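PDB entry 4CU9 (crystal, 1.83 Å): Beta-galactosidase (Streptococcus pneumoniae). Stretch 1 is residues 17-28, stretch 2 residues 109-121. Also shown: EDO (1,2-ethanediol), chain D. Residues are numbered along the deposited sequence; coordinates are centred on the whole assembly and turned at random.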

ATOM      1  N   ASN A  17      10.761  -0.366  -8.564  1.00 16.76           N
ATOM      2  CA  ASN A  17       9.368  -0.183  -8.134  1.00 15.31           C
ATOM      3  C   ASN A  17       9.205   0.920  -7.104  1.00 13.24           C
ATOM      4  O   ASN A  17      10.060   1.119  -6.211  1.00 13.33           O
ATOM      5  CB  ASN A  17       8.766  -1.452  -7.556  1.00 15.49           C
ATOM      6  CG  ASN A  17       8.756  -2.631  -8.513  1.00 16.81           C
ATOM      7  OD1 ASN A  17       8.732  -2.503  -9.740  1.00 14.79           O
ATOM      8  ND2 ASN A  17       8.657  -3.815  -7.925  1.00 19.13           N
ATOM      9  N   GLN A  18       8.097   1.649  -7.233  1.00 12.30           N
ATOM     10  CA  GLN A  18       7.810   2.804  -6.383  1.00 12.04           C
ATOM     11  C   GLN A  18       6.580   2.576  -5.516  1.00 11.32           C
ATOM     12  O   GLN A  18       5.480   2.367  -6.043  1.00 10.42           O
ATOM     13  CB  GLN A  18       7.583   4.048  -7.256  1.00 12.90           C
ATOM     14  CG  GLN A  18       7.264   5.291  -6.451  1.00 13.80           C
ATOM     15  CD  GLN A  18       8.423   5.683  -5.521  1.00 14.68           C
ATOM     16  OE1 GLN A  18       9.501   6.014  -5.993  1.00 15.37           O
ATOM     17  NE2 GLN A  18       8.220   5.586  -4.216  1.00 14.44           N
ATOM     18  N   ALA A  19       6.778   2.617  -4.192  1.00 10.44           N
ATOM     19  CA  ALA A  19       5.692   2.454  -3.273  1.00 10.14           C
ATOM     20  C   ALA A  19       4.931   3.763  -3.248  1.00  9.46           C
ATOM     21  O   ALA A  19       5.492   4.827  -3.517  1.00  9.51           O
ATOM     22  CB  ALA A  19       6.192   2.092  -1.890  1.00 10.77           C
ATOM     23  N   PHE A  20       3.631   3.667  -3.023  1.00  8.60           N
ATOM     24  CA  PHE A  20       2.776   4.864  -2.911  1.00  8.36           C
ATOM     25  C   PHE A  20       1.695   4.674  -1.890  1.00  8.07           C
ATOM     26  O   PHE A  20       1.273   3.513  -1.602  1.00  8.21           O
ATOM     27  CB  PHE A  20       2.197   5.296  -4.273  1.00  8.34           C
ATOM     28  CG  PHE A  20       1.168   4.347  -4.791  1.00  8.34           C
ATOM     29  CD1 PHE A  20       1.548   3.240  -5.504  1.00  8.51           C
ATOM     30  CD2 PHE A  20      -0.146   4.530  -4.455  1.00  8.20           C
ATOM     31  CE1 PHE A  20       0.570   2.341  -5.946  1.00  8.57           C
ATOM     32  CE2 PHE A  20      -1.113   3.637  -4.868  1.00  8.48           C
ATOM     33  CZ  PHE A  20      -0.741   2.546  -5.603  1.00  8.59           C
ATOM     34  N   ALA A  21       1.159   5.801  -1.409  1.00  8.36           N
ATOM     35  CA  ALA A  21       0.017   5.799  -0.519  1.00  8.36           C
ATOM     36  C   ALA A  21      -0.901   7.012  -0.659  1.00  8.49           C
ATOM     37  O   ALA A  21      -0.463   8.095  -1.036  1.00  8.96           O
ATOM     38  CB  ALA A  21       0.450   5.622   0.931  1.00  8.57           C
ATOM     39  N   SER A  22      -2.177   6.797  -0.388  1.00  8.53           N
ATOM     40  CA  SER A  22      -3.141   7.897  -0.337  1.00  8.64           C
ATOM     41  C   SER A  22      -2.782   8.936   0.739  1.00  9.14           C
ATOM     42  O   SER A  22      -3.021  10.137   0.532  1.00  8.81           O
ATOM     43  CB  SER A  22      -4.562   7.365  -0.137  1.00  8.90           C
ATOM     44  OG  SER A  22      -4.735   6.654   1.065  1.00  8.37           O
ATOM     45  N   ALA A  23      -2.303   8.454   1.885  1.00  9.00           N
ATOM     46  CA  ALA A  23      -1.827   9.308   2.977  1.00  9.12           C
ATOM     47  C   ALA A  23      -0.694   8.664   3.753  1.00  9.53           C
ATOM     48  O   ALA A  23      -0.636   7.458   3.844  1.00  9.39           O
ATOM     49  CB  ALA A  23      -2.948   9.619   3.946  1.00  9.11           C
ATOM     50  N   THR A  24       0.190   9.481   4.346  1.00  9.50           N
ATOM     51  CA  THR A  24       1.296   8.943   5.104  1.00  9.65           C
ATOM     52  C   THR A  24       1.644   9.954   6.199  1.00 10.92           C
ATOM     53  O   THR A  24       1.570  11.164   5.968  1.00 10.04           O
ATOM     54  CB  THR A  24       2.554   8.721   4.217  1.00 10.06           C
ATOM     55  OG1 THR A  24       2.308   7.762   3.186  1.00  9.86           O
ATOM     56  CG2 THR A  24       3.766   8.293   5.004  1.00  9.98           C
ATOM     57  N   ASN A  25       2.023   9.445   7.365  1.00 11.04           N
ATOM     58  CA  ASN A  25       2.534  10.269   8.476  1.00 13.25           C
ATOM     59  C   ASN A  25       4.015  10.616   8.250  1.00 13.40           C
ATOM     60  O   ASN A  25       4.906  10.146   8.961  1.00 14.99           O
ATOM     61  CB  ASN A  25       2.331   9.519   9.776  1.00 13.20           C
ATOM     62  CG  ASN A  25       2.885  10.245  10.973  1.00 14.13           C
ATOM     63  OD1 ASN A  25       2.690  11.447  11.131  1.00 15.80           O
ATOM     64  ND2 ASN A  25       3.536   9.507  11.842  1.00 13.82           N
ATOM     65  N   ASP A  26       4.279  11.397   7.220  1.00 13.57           N
ATOM     66  CA  ASP A  26       5.650  11.829   6.908  1.00 14.27           C
ATOM     67  C   ASP A  26       5.764  13.345   6.768  1.00 15.20           C
ATOM     68  O   ASP A  26       6.728  13.835   6.185  1.00 14.05           O
ATOM     69  CB  ASP A  26       6.182  11.140   5.632  1.00 13.03           C
ATOM     70  CG  ASP A  26       5.371  11.484   4.395  1.00 12.61           C
ATOM     71  OD1 ASP A  26       4.427  12.314   4.488  1.00 11.66           O
ATOM     72  OD2 ASP A  26       5.729  10.949   3.328  1.00 11.61           O
ATOM     73  N   ILE A  27       4.765  14.067   7.257  1.00 16.81           N
ATOM     74  CA  ILE A  27       4.718  15.517   7.103  1.00 20.53           C
ATOM     75  C   ILE A  27       5.394  16.212   8.297  1.00 18.83           C
ATOM     76  O   ILE A  27       6.173  17.148   8.127  1.00 20.33           O
ATOM     77  CB  ILE A  27       3.254  15.996   7.028  1.00 23.08           C
ATOM     78  CG1 ILE A  27       2.541  15.387   5.811  1.00 25.39           C
ATOM     79  CG2 ILE A  27       3.189  17.511   6.978  1.00 23.73           C
ATOM     80  CD1 ILE A  27       3.353  15.509   4.543  1.00 28.81           C
ATOM     81  N   ASP A  28       5.109  15.712   9.481  1.00 17.94           N
ATOM     82  CA  ASP A  28       5.673  16.246  10.713  1.00 18.64           C
ATOM     83  C   ASP A  28       7.138  15.853  10.737  1.00 19.46           C
ATOM     84  O   ASP A  28       7.463  14.692  10.582  1.00 19.74           O
ATOM     85  CB  ASP A  28       4.952  15.664  11.918  1.00 18.25           C
ATOM     86  CG  ASP A  28       5.352  16.340  13.229  1.00 20.02           C
ATOM     87  OD1 ASP A  28       6.541  16.334  13.578  1.00 19.43           O
ATOM     88  OD2 ASP A  28       4.448  16.919  13.901  1.00 24.49           O
ATOM     89  N   GLU A 109       1.971   8.917 -14.610  1.00 14.21           N
ATOM     90  CA  GLU A 109       3.330   8.965 -14.104  1.00 15.82           C
ATOM     91  C   GLU A 109       3.283   8.810 -12.584  1.00 14.51           C
ATOM     92  O   GLU A 109       2.233   8.958 -11.977  1.00 13.90           O
ATOM     93  CB  GLU A 109       4.067  10.273 -14.506  1.00 17.67           C
ATOM     94  CG  GLU A 109       3.438  11.568 -14.005  1.00 21.17           C
ATOM     95  CD  GLU A 109       4.162  12.809 -14.577  1.00 23.04           C
ATOM     96  OE1 GLU A 109       5.315  13.117 -14.187  1.00 28.86           O
ATOM     97  OE2 GLU A 109       3.591  13.468 -15.443  1.00 22.52           O
ATOM     98  N   VAL A 110       4.433   8.504 -11.994  1.00 14.48           N
ATOM     99  CA  VAL A 110       4.571   8.456 -10.528  1.00 13.27           C
ATOM    100  C   VAL A 110       4.132   9.806  -9.980  1.00 12.73           C
ATOM    101  O   VAL A 110       4.590  10.855 -10.458  1.00 13.43           O
ATOM    102  CB  VAL A 110       6.023   8.187 -10.095  1.00 12.86           C
ATOM    103  CG1 VAL A 110       6.137   8.324  -8.591  1.00 12.52           C
ATOM    104  CG2 VAL A 110       6.439   6.787 -10.542  1.00 13.07           C
ATOM    105  N   PRO A 111       3.232   9.808  -8.984  1.00 12.22           N
ATOM    106  CA  PRO A 111       2.868  11.068  -8.401  1.00 12.06           C
ATOM    107  C   PRO A 111       4.099  11.812  -7.823  1.00 12.10           C
ATOM    108  O   PRO A 111       5.060  11.189  -7.320  1.00 11.82           O
ATOM    109  CB  PRO A 111       1.942  10.681  -7.259  1.00 12.16           C
ATOM    110  CG  PRO A 111       1.358   9.337  -7.635  1.00 12.23           C
ATOM    111  CD  PRO A 111       2.468   8.664  -8.412  1.00 12.00           C
ATOM    112  N   THR A 112       4.067  13.127  -7.904  1.00 13.11           N
ATOM    113  CA  THR A 112       5.060  13.898  -7.173  1.00 14.19           C
ATOM    114  C   THR A 112       4.940  13.624  -5.666  1.00 13.45           C
ATOM    115  O   THR A 112       5.914  13.293  -4.982  1.00 14.64           O
ATOM    116  CB  THR A 112       4.905  15.395  -7.461  1.00 15.48           C
ATOM    117  OG1 THR A 112       5.158  15.606  -8.851  1.00 16.15           O
ATOM    118  CG2 THR A 112       5.931  16.183  -6.652  1.00 15.83           C
ATOM    119  N   TYR A 113       3.721  13.713  -5.171  1.00 12.77           N
ATOM    120  CA  TYR A 113       3.410  13.473  -3.768  1.00 12.80           C
ATOM    121  C   TYR A 113       2.933  12.043  -3.634  1.00 12.34           C
ATOM    122  O   TYR A 113       1.769  11.792  -3.334  1.00 11.13           O
ATOM    123  CB  TYR A 113       2.353  14.463  -3.269  1.00 13.67           C
ATOM    124  CG  TYR A 113       2.912  15.886  -3.149  1.00 15.91           C
ATOM    125  CD1 TYR A 113       3.578  16.280  -2.007  1.00 17.43           C
ATOM    126  CD2 TYR A 113       2.779  16.809  -4.178  1.00 16.54           C
ATOM    127  CE1 TYR A 113       4.100  17.568  -1.874  1.00 19.28           C
ATOM    128  CE2 TYR A 113       3.295  18.103  -4.061  1.00 17.94           C
ATOM    129  CZ  TYR A 113       3.960  18.473  -2.912  1.00 19.44           C
ATOM    130  OH  TYR A 113       4.494  19.731  -2.757  1.00 20.04           O
ATOM    131  N   TYR A 114       3.860  11.114  -3.873  1.00 11.91           N
ATOM    132  CA  TYR A 114       3.487   9.708  -3.957  1.00 10.94           C
ATOM    133  C   TYR A 114       3.113   9.111  -2.587  1.00 10.20           C
ATOM    134  O   TYR A 114       2.442   8.101  -2.547  1.00 10.14           O
ATOM    135  CB  TYR A 114       4.563   8.888  -4.665  1.00 11.05           C
ATOM    136  CG  TYR A 114       5.915   8.928  -4.028  1.00 12.00           C
ATOM    137  CD1 TYR A 114       6.204   8.124  -2.932  1.00 12.29           C
ATOM    138  CD2 TYR A 114       6.938   9.748  -4.534  1.00 12.71           C
ATOM    139  CE1 TYR A 114       7.445   8.108  -2.348  1.00 12.99           C
ATOM    140  CE2 TYR A 114       8.199   9.722  -3.962  1.00 14.20           C
ATOM    141  CZ  TYR A 114       8.441   8.917  -2.858  1.00 14.94           C
ATOM    142  OH  TYR A 114       9.681   8.875  -2.269  1.00 17.05           O
ATOM    143  N   SER A 115       3.479   9.762  -1.495  1.00  9.91           N
ATOM    144  CA  SER A 115       3.088   9.293  -0.141  1.00  9.79           C
ATOM    145  C   SER A 115       1.803   9.916   0.372  1.00  9.66           C
ATOM    146  O   SER A 115       1.261   9.494   1.402  1.00  9.29           O
ATOM    147  CB  SER A 115       4.193   9.589   0.863  1.00 10.08           C
ATOM    148  OG  SER A 115       4.199  10.973   1.181  1.00  9.98           O
ATOM    149  N   ASN A 116       1.306  10.928  -0.332  1.00  9.62           N
ATOM    150  CA  ASN A 116       0.148  11.664   0.114  1.00  9.80           C
ATOM    151  C   ASN A 116      -0.652  12.174  -1.083  1.00 10.56           C
ATOM    152  O   ASN A 116      -0.992  13.358  -1.167  1.00  9.85           O
ATOM    153  CB  ASN A 116       0.576  12.819   1.012  1.00 10.79           C
ATOM    154  CG  ASN A 116       0.745  12.409   2.435  1.00 10.98           C
ATOM    155  OD1 ASN A 116      -0.216  12.118   3.100  1.00 11.06           O
ATOM    156  ND2 ASN A 116       1.989  12.375   2.917  1.00 12.33           N
ATOM    157  N   TYR A 117      -1.009  11.256  -1.988  1.00 10.45           N
ATOM    158  CA  TYR A 117      -1.650  11.697  -3.208  1.00 10.84           C
ATOM    159  C   TYR A 117      -3.014  12.271  -2.953  1.00 12.25           C
ATOM    160  O   TYR A 117      -3.444  13.148  -3.703  1.00 11.91           O
ATOM    161  CB  TYR A 117      -1.663  10.643  -4.309  1.00 10.73           C
ATOM    162  CG  TYR A 117      -2.542   9.450  -4.117  1.00 10.30           C
ATOM    163  CD1 TYR A 117      -3.941   9.557  -4.149  1.00 10.00           C
ATOM    164  CD2 TYR A 117      -1.981   8.209  -3.917  1.00 10.54           C
ATOM    165  CE1 TYR A 117      -4.757   8.433  -3.991  1.00 10.36           C
ATOM    166  CE2 TYR A 117      -2.782   7.098  -3.751  1.00 10.49           C
ATOM    167  CZ  TYR A 117      -4.165   7.210  -3.796  1.00 10.35           C
ATOM    168  OH  TYR A 117      -4.937   6.086  -3.621  1.00  9.83           O
ATOM    169  N   GLN A 118      -3.708  11.811  -1.908  1.00 13.01           N
ATOM    170  CA  GLN A 118      -5.083  12.285  -1.722  1.00 15.52           C
ATOM    171  C   GLN A 118      -5.158  13.768  -1.408  1.00 16.58           C
ATOM    172  O   GLN A 118      -5.960  14.493  -2.016  1.00 18.81           O
ATOM    173  CB  GLN A 118      -5.840  11.492  -0.670  1.00 17.68           C
ATOM    174  CG  GLN A 118      -7.324  11.703  -0.802  1.00 21.04           C
ATOM    175  CD  GLN A 118      -8.108  10.550  -0.246  1.00 24.30           C
ATOM    176  OE1 GLN A 118      -8.105  10.319   0.951  1.00 27.72           O
ATOM    177  NE2 GLN A 118      -8.765   9.824  -1.110  1.00 25.02           N
ATOM    178  N   ALA A 119      -4.306  14.215  -0.490  1.00 16.14           N
ATOM    179  CA  ALA A 119      -4.264  15.607  -0.017  1.00 16.52           C
ATOM    180  C   ALA A 119      -3.478  16.501  -0.961  1.00 16.89           C
ATOM    181  O   ALA A 119      -3.834  17.656  -1.183  1.00 15.07           O
ATOM    182  CB  ALA A 119      -3.629  15.674   1.353  1.00 17.29           C
ATOM    183  N   TYR A 120      -2.412  15.959  -1.524  1.00 16.11           N
ATOM    184  CA  TYR A 120      -1.450  16.807  -2.195  1.00 17.68           C
ATOM    185  C   TYR A 120      -1.385  16.659  -3.687  1.00 15.49           C
ATOM    186  O   TYR A 120      -0.760  17.476  -4.358  1.00 16.11           O
ATOM    187  CB  TYR A 120      -0.078  16.567  -1.602  1.00 19.81           C
ATOM    188  CG  TYR A 120       0.024  17.069  -0.192  1.00 23.60           C
ATOM    189  CD1 TYR A 120      -0.407  18.360   0.163  1.00 27.70           C
ATOM    190  CD2 TYR A 120       0.542  16.265   0.795  1.00 25.73           C
ATOM    191  CE1 TYR A 120      -0.294  18.815   1.471  1.00 29.53           C
ATOM    192  CE2 TYR A 120       0.642  16.699   2.093  1.00 28.34           C
ATOM    193  CZ  TYR A 120       0.239  17.968   2.429  1.00 29.94           C
ATOM    194  OH  TYR A 120       0.368  18.350   3.740  1.00 30.55           O
ATOM    195  N   GLU A 121      -2.039  15.637  -4.215  1.00 13.93           N
ATOM    196  CA  GLU A 121      -2.073  15.453  -5.636  1.00 13.65           C
ATOM    197  C   GLU A 121      -3.408  14.811  -6.057  1.00 13.01           C
ATOM    198  O   GLU A 121      -3.406  13.817  -6.774  1.00 11.27           O
ATOM    199  CB  GLU A 121      -0.867  14.646  -6.076  1.00 14.59           C
ATOM    200  CG  GLU A 121      -0.497  14.938  -7.522  1.00 16.97           C
ATOM    201  CD  GLU A 121       0.888  14.476  -7.915  1.00 18.88           C
ATOM    202  OE1 GLU A 121       1.797  14.497  -7.056  1.00 20.30           O
ATOM    203  OE2 GLU A 121       1.066  14.119  -9.095  1.00 20.86           O
TER
HETATM  204  C1  EDO D3000      -8.612   6.886  -3.514  1.00 12.23           C
HETATM  205  O1  EDO D3000      -7.441   6.235  -2.976  1.00 12.15           O
HETATM  206  C2  EDO D3000      -9.227   6.218  -4.750  1.00 12.17           C
HETATM  207  O2  EDO D3000      -9.975   5.068  -4.363  1.00 12.23           O
HETATM  208  O   HOH W   1      -3.110  12.523   1.580  1.00 10.28           O
HETATM  209  O   HOH W   2      -6.117   8.203   2.613  1.00 15.99           O

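Stretch 1 runs as a strand from Q18 to A21 and then continues as loop, while stretch 2 passes through a type I turn from Y113 to N116 into a short helix, residues 117 to 120. The backbones come closest where strand gives way to loop and turn gives way to helix: the CA atoms of A21 and S115 lie 4.7 Å apart, those of A23 and N116 4.2 Å.

Three main-chain hydrogen bonds join the segments. A21 N donates to Y114 O at 2.9 Å and nearly straight, at 166°. In return, A21 O accepts a weak bond from Y117 N, 3.3 Å away. One residue further on, Q118 N donates to S22 O at 3.0 Å. The amides of Y117 and Q118 belong to the first turn of the helix, where no earlier helical carbonyl is available to them, so the carbonyls of A21 and S22 take that role. S22 O also receives a bond from the O atom of water 1 at 2.6 Å; the same water O accepts from A119 N at 2.9 Å, so a third amide near the helix start is tied indirectly to this carbonyl. The CB of A21 points sideways, and the residue makes its contacts here chiefly through its backbone, N to Y114 O and O to Y117 N.

N116 precedes the helix, yet its side chain makes no capping bond. Its amide group instead reads the backbone of T24: N116 OD1 accepts from T24 N at 2.9 Å, and N116 ND2 donates weakly to T24 O at 3.3 Å. Asparagine suits this place because it carries an acceptor and a donor on one short side chain, matching the peptide groups on both sides of a residue's CA. T24 also uses its side chain, T24 OG1 donating to S115 O at 2.7 Å. S115 OG donates to D26 OD2 at 2.6 Å, a short bond to a carboxylate well suited to accept it. The other carboxylate oxygen, D26 OD1, lies 2.9 Å from N116 ND2.

Aromatic rings pack around the strand. S22 CA lies over the face of the Y117 ring, 3.6 Å from its centroid and 16° off the normal, a CH-pi contact that a flat ring can make with backbone. At the edge of the same ring, Y117 CE2 meets F20 CD2 at 3.7 Å, and it lies near the plane of the F20 ring too, so the two rings touch edge to edge. The tyrosine hydroxyl reaches past this apolar contact, and Y117 OH hydrogen-bonds EDO O1 at 2.6 Å.

Q18 turns its amide over one face of the Y114 ring, with Q18 NE2 3.2 Å from Y114 CE1. Q18 NE2 also donates to A19 O at 2.9 Å, which holds the flexible side chain folded back along its own strand. Its aliphatic part serves differently: Q18 CG packs against V110 CG1 at 3.9 Å. At the far end, I27 CD1 approaches Y120 CE2 at 3.8 Å, an apolar contact between two exposed residues.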